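Local atomic coordinates of Pre-mRNA-splicing factor 38 (Chaetomium thermophilum, PDB entry 5F5T), a protein that belongs to the PRP38 family of spliceosomal proteins and is probably required for pre-mRNA splicing in the nucleus. Residues V136-E141 against D194-R199. Residues are numbered along the deposited sequence; the frame is centred on the assembly and turned at random.
Sequences VYTLLE and DLLEPR
Leu-196 reaches across to helix 133-140 with both of its methyls. CD1 sits 3.8 Å from CB of Tyr-137, the leucine branch crossing the tyrosine at about a right angle, while CD2 meets CG2 of Thr-138, also at 3.8 Å. The Tyr-137 half is the close-packed side: Tyr-137 is buried, Leu-190 and Arg-187 of helix 187-192 touch its side chain as well, and its OH is hydrogen-bonded to Arg-185 O. Thr-138 marks the solvent edge, its OG1 hydrogen-bonded to Glu-135 O within its own helix. In the fold, this is where the chain, having left helix 187-192 through a Schellman motif at Asp-194, runs in irregular conformation past the side of helix 133-140. Further along, with no hydrogen bond between them, Arg-199 lays its methylenes against the Glu-141 carboxylate, CG 3.5 Å from OE1; carboxylate and guanidinium planes stand 77° apart. Without the carboxylate, as with an alanine here, Arg-187 would probably lose its salt-bridge partner at OE2 and the Arg-199 methylenes part of their cover. With chi3 at 74° the arginine chain bends, and its guanidinium forms salt bridges with an acidic side chain of another protein's chain rather than with Glu-141.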
ATOM      1  N   VAL A 136      -2.043  -9.131   4.115  1.00 61.36           N
ATOM      2  CA  VAL A 136      -2.022  -7.866   3.394  1.00 65.31           C
ATOM      3  C   VAL A 136      -1.918  -8.090   1.888  1.00 64.12           C
ATOM      4  O   VAL A 136      -2.638  -7.464   1.108  1.00 66.00           O
ATOM      5  CB  VAL A 136      -0.870  -6.978   3.863  1.00 67.55           C
ATOM      6  CG1 VAL A 136      -0.650  -5.831   2.880  1.00 63.78           C
ATOM      7  CG2 VAL A 136      -1.180  -6.436   5.241  1.00 70.73           C
ATOM      8  N   TYR A 137      -1.025  -8.988   1.485  1.00 59.47           N
ATOM      9  CA  TYR A 137      -0.879  -9.302   0.071  1.00 58.41           C
ATOM     10  C   TYR A 137      -2.190  -9.867  -0.470  1.00 67.79           C
ATOM     11  O   TYR A 137      -2.698  -9.405  -1.498  1.00 69.73           O
ATOM     12  CB  TYR A 137       0.261 -10.295  -0.159  1.00 65.01           C
ATOM     13  CG  TYR A 137       1.636  -9.687  -0.004  1.00 80.51           C
ATOM     14  CD1 TYR A 137       2.102  -8.733  -0.898  1.00 68.50           C
ATOM     15  CD2 TYR A 137       2.476 -10.084   1.029  1.00 69.76           C
ATOM     16  CE1 TYR A 137       3.362  -8.177  -0.755  1.00 72.49           C
ATOM     17  CE2 TYR A 137       3.732  -9.537   1.179  1.00 70.28           C
ATOM     18  CZ  TYR A 137       4.173  -8.586   0.287  1.00 77.31           C
ATOM     19  OH  TYR A 137       5.429  -8.042   0.438  1.00 91.99           O
ATOM     20  N   THR A 138      -2.745 -10.851   0.237  1.00 68.22           N
ATOM     21  CA  THR A 138      -3.959 -11.524  -0.226  1.00 71.26           C
ATOM     22  C   THR A 138      -5.149 -10.566  -0.327  1.00 73.71           C
ATOM     23  O   THR A 138      -5.920 -10.630  -1.280  1.00 75.82           O
ATOM     24  CB  THR A 138      -4.351 -12.704   0.687  1.00 59.26           C
ATOM     25  OG1 THR A 138      -4.512 -12.240   2.032  1.00 96.30           O
ATOM     26  CG2 THR A 138      -3.286 -13.786   0.652  1.00 67.21           C
ATOM     27  N   LEU A 139      -5.304  -9.691   0.665  1.00 65.81           N
ATOM     28  CA  LEU A 139      -6.415  -8.740   0.682  1.00 68.68           C
ATOM     29  C   LEU A 139      -6.270  -7.630  -0.344  1.00 57.28           C
ATOM     30  O   LEU A 139      -7.227  -7.305  -1.040  1.00 75.49           O
ATOM     31  CB  LEU A 139      -6.573  -8.111   2.072  1.00 61.98           C
ATOM     32  CG  LEU A 139      -7.012  -9.018   3.221  1.00 70.78           C
ATOM     33  CD1 LEU A 139      -6.767  -8.339   4.558  1.00 66.07           C
ATOM     34  CD2 LEU A 139      -8.474  -9.386   3.064  1.00 73.32           C
ATOM     35  N   LEU A 140      -5.083  -7.036  -0.423  1.00 75.19           N
ATOM     36  CA  LEU A 140      -4.898  -5.840  -1.242  1.00 57.23           C
ATOM     37  C   LEU A 140      -4.640  -6.116  -2.720  1.00 60.09           C
ATOM     38  O   LEU A 140      -5.069  -5.343  -3.570  1.00 59.09           O
ATOM     39  CB  LEU A 140      -3.756  -4.991  -0.690  1.00 51.92           C
ATOM     40  CG  LEU A 140      -3.948  -4.481   0.734  1.00 56.18           C
ATOM     41  CD1 LEU A 140      -2.902  -3.427   1.067  1.00 50.43           C
ATOM     42  CD2 LEU A 140      -5.352  -3.933   0.910  1.00 46.71           C
ATOM     43  N   GLU A 141      -3.961  -7.215  -3.036  1.00 70.03           N
ATOM     44  CA  GLU A 141      -3.599  -7.467  -4.433  1.00 66.60           C
ATOM     45  C   GLU A 141      -4.775  -7.526  -5.427  1.00 65.27           C
ATOM     46  O   GLU A 141      -4.610  -7.121  -6.577  1.00 69.46           O
ATOM     47  CB  GLU A 141      -2.781  -8.757  -4.541  1.00 56.36           C
ATOM     48  CG  GLU A 141      -1.324  -8.571  -4.145  1.00 70.42           C
ATOM     49  CD  GLU A 141      -0.471  -9.794  -4.412  1.00 80.17           C
ATOM     50  OE1 GLU A 141      -1.035 -10.891  -4.609  1.00 86.66           O
ATOM     51  OE2 GLU A 141       0.771  -9.652  -4.423  1.00 82.90           O
ATOM     52  N   ASP A 194       6.319 -21.023   0.656  1.00 90.19           N
ATOM     53  CA  ASP A 194       5.076 -21.716   0.289  1.00103.62           C
ATOM     54  C   ASP A 194       3.837 -21.145   0.976  1.00105.41           C
ATOM     55  O   ASP A 194       2.762 -21.744   0.929  1.00117.06           O
ATOM     56  CB  ASP A 194       5.175 -23.214   0.600  1.00112.29           C
ATOM     57  CG  ASP A 194       5.944 -23.981  -0.454  1.00134.94           C
ATOM     58  OD1 ASP A 194       6.557 -23.340  -1.333  1.00128.38           O
ATOM     59  OD2 ASP A 194       5.937 -25.230  -0.397  1.00151.23           O
ATOM     60  N   LEU A 195       3.985 -19.994   1.619  1.00 88.99           N
ATOM     61  CA  LEU A 195       2.836 -19.290   2.169  1.00 87.24           C
ATOM     62  C   LEU A 195       1.973 -18.694   1.062  1.00 90.01           C
ATOM     63  O   LEU A 195       0.751 -18.622   1.187  1.00106.54           O
ATOM     64  CB  LEU A 195       3.300 -18.200   3.135  1.00 80.30           C
ATOM     65  CG  LEU A 195       4.216 -18.713   4.249  1.00 93.66           C
ATOM     66  CD1 LEU A 195       4.797 -17.561   5.053  1.00 91.21           C
ATOM     67  CD2 LEU A 195       3.465 -19.682   5.152  1.00 78.54           C
ATOM     68  N   LEU A 196       2.616 -18.259  -0.018  1.00 92.18           N
ATOM     69  CA  LEU A 196       1.908 -17.643  -1.139  1.00 77.74           C
ATOM     70  C   LEU A 196       2.275 -18.264  -2.484  1.00 80.81           C
ATOM     71  O   LEU A 196       3.446 -18.524  -2.756  1.00 94.61           O
ATOM     72  CB  LEU A 196       2.188 -16.144  -1.187  1.00 71.59           C
ATOM     73  CG  LEU A 196       1.386 -15.262  -0.235  1.00 69.05           C
ATOM     74  CD1 LEU A 196       1.653 -13.800  -0.541  1.00 60.14           C
ATOM     75  CD2 LEU A 196      -0.093 -15.569  -0.343  1.00 73.82           C
ATOM     76  N   GLU A 197       1.271 -18.502  -3.319  1.00 79.69           N
ATOM     77  CA  GLU A 197       1.512 -18.814  -4.720  1.00 81.73           C
ATOM     78  C   GLU A 197       1.814 -17.511  -5.455  1.00 77.13           C
ATOM     79  O   GLU A 197       1.491 -16.433  -4.955  1.00 68.47           O
ATOM     80  CB  GLU A 197       0.306 -19.530  -5.337  1.00 85.89           C
ATOM     81  CG  GLU A 197      -0.013 -20.879  -4.702  1.00102.60           C
ATOM     82  CD  GLU A 197       1.110 -21.883  -4.885  1.00125.16           C
ATOM     83  OE1 GLU A 197       1.696 -21.931  -5.987  1.00130.63           O
ATOM     84  OE2 GLU A 197       1.397 -22.639  -3.931  1.00137.62           O
ATOM     85  N   PRO A 198       2.448 -17.595  -6.636  1.00 81.08           N
ATOM     86  CA  PRO A 198       2.702 -16.369  -7.400  1.00 82.11           C
ATOM     87  C   PRO A 198       1.407 -15.651  -7.767  1.00 68.42           C
ATOM     88  O   PRO A 198       0.378 -16.299  -7.960  1.00 78.65           O
ATOM     89  CB  PRO A 198       3.422 -16.886  -8.645  1.00 77.71           C
ATOM     90  CG  PRO A 198       4.115 -18.119  -8.159  1.00 83.32           C
ATOM     91  CD  PRO A 198       3.101 -18.760  -7.258  1.00 84.23           C
ATOM     92  N   ARG A 199       1.458 -14.326  -7.841  1.00 69.22           N
ATOM     93  CA  ARG A 199       0.266 -13.532  -8.104  1.00 67.69           C
ATOM     94  C   ARG A 199      -0.268 -13.820  -9.500  1.00 73.75           C
ATOM     95  O   ARG A 199       0.497 -13.942 -10.458  1.00 69.55           O
ATOM     96  CB  ARG A 199       0.562 -12.041  -7.958  1.00 58.74           C
ATOM     97  CG  ARG A 199      -0.668 -11.155  -8.111  1.00 60.86           C
ATOM     98  CD  ARG A 199      -0.312  -9.685  -8.019  1.00 60.30           C
ATOM     99  NE  ARG A 199       0.352  -9.224  -9.234  1.00 70.49           N
ATOM    100  CZ  ARG A 199      -0.286  -8.690 -10.272  1.00 73.32           C
ATOM    101  NH1 ARG A 199      -1.603  -8.545 -10.239  1.00 66.72           N
ATOM    102  NH2 ARG A 199       0.394  -8.295 -11.338  1.00 64.33           N
TER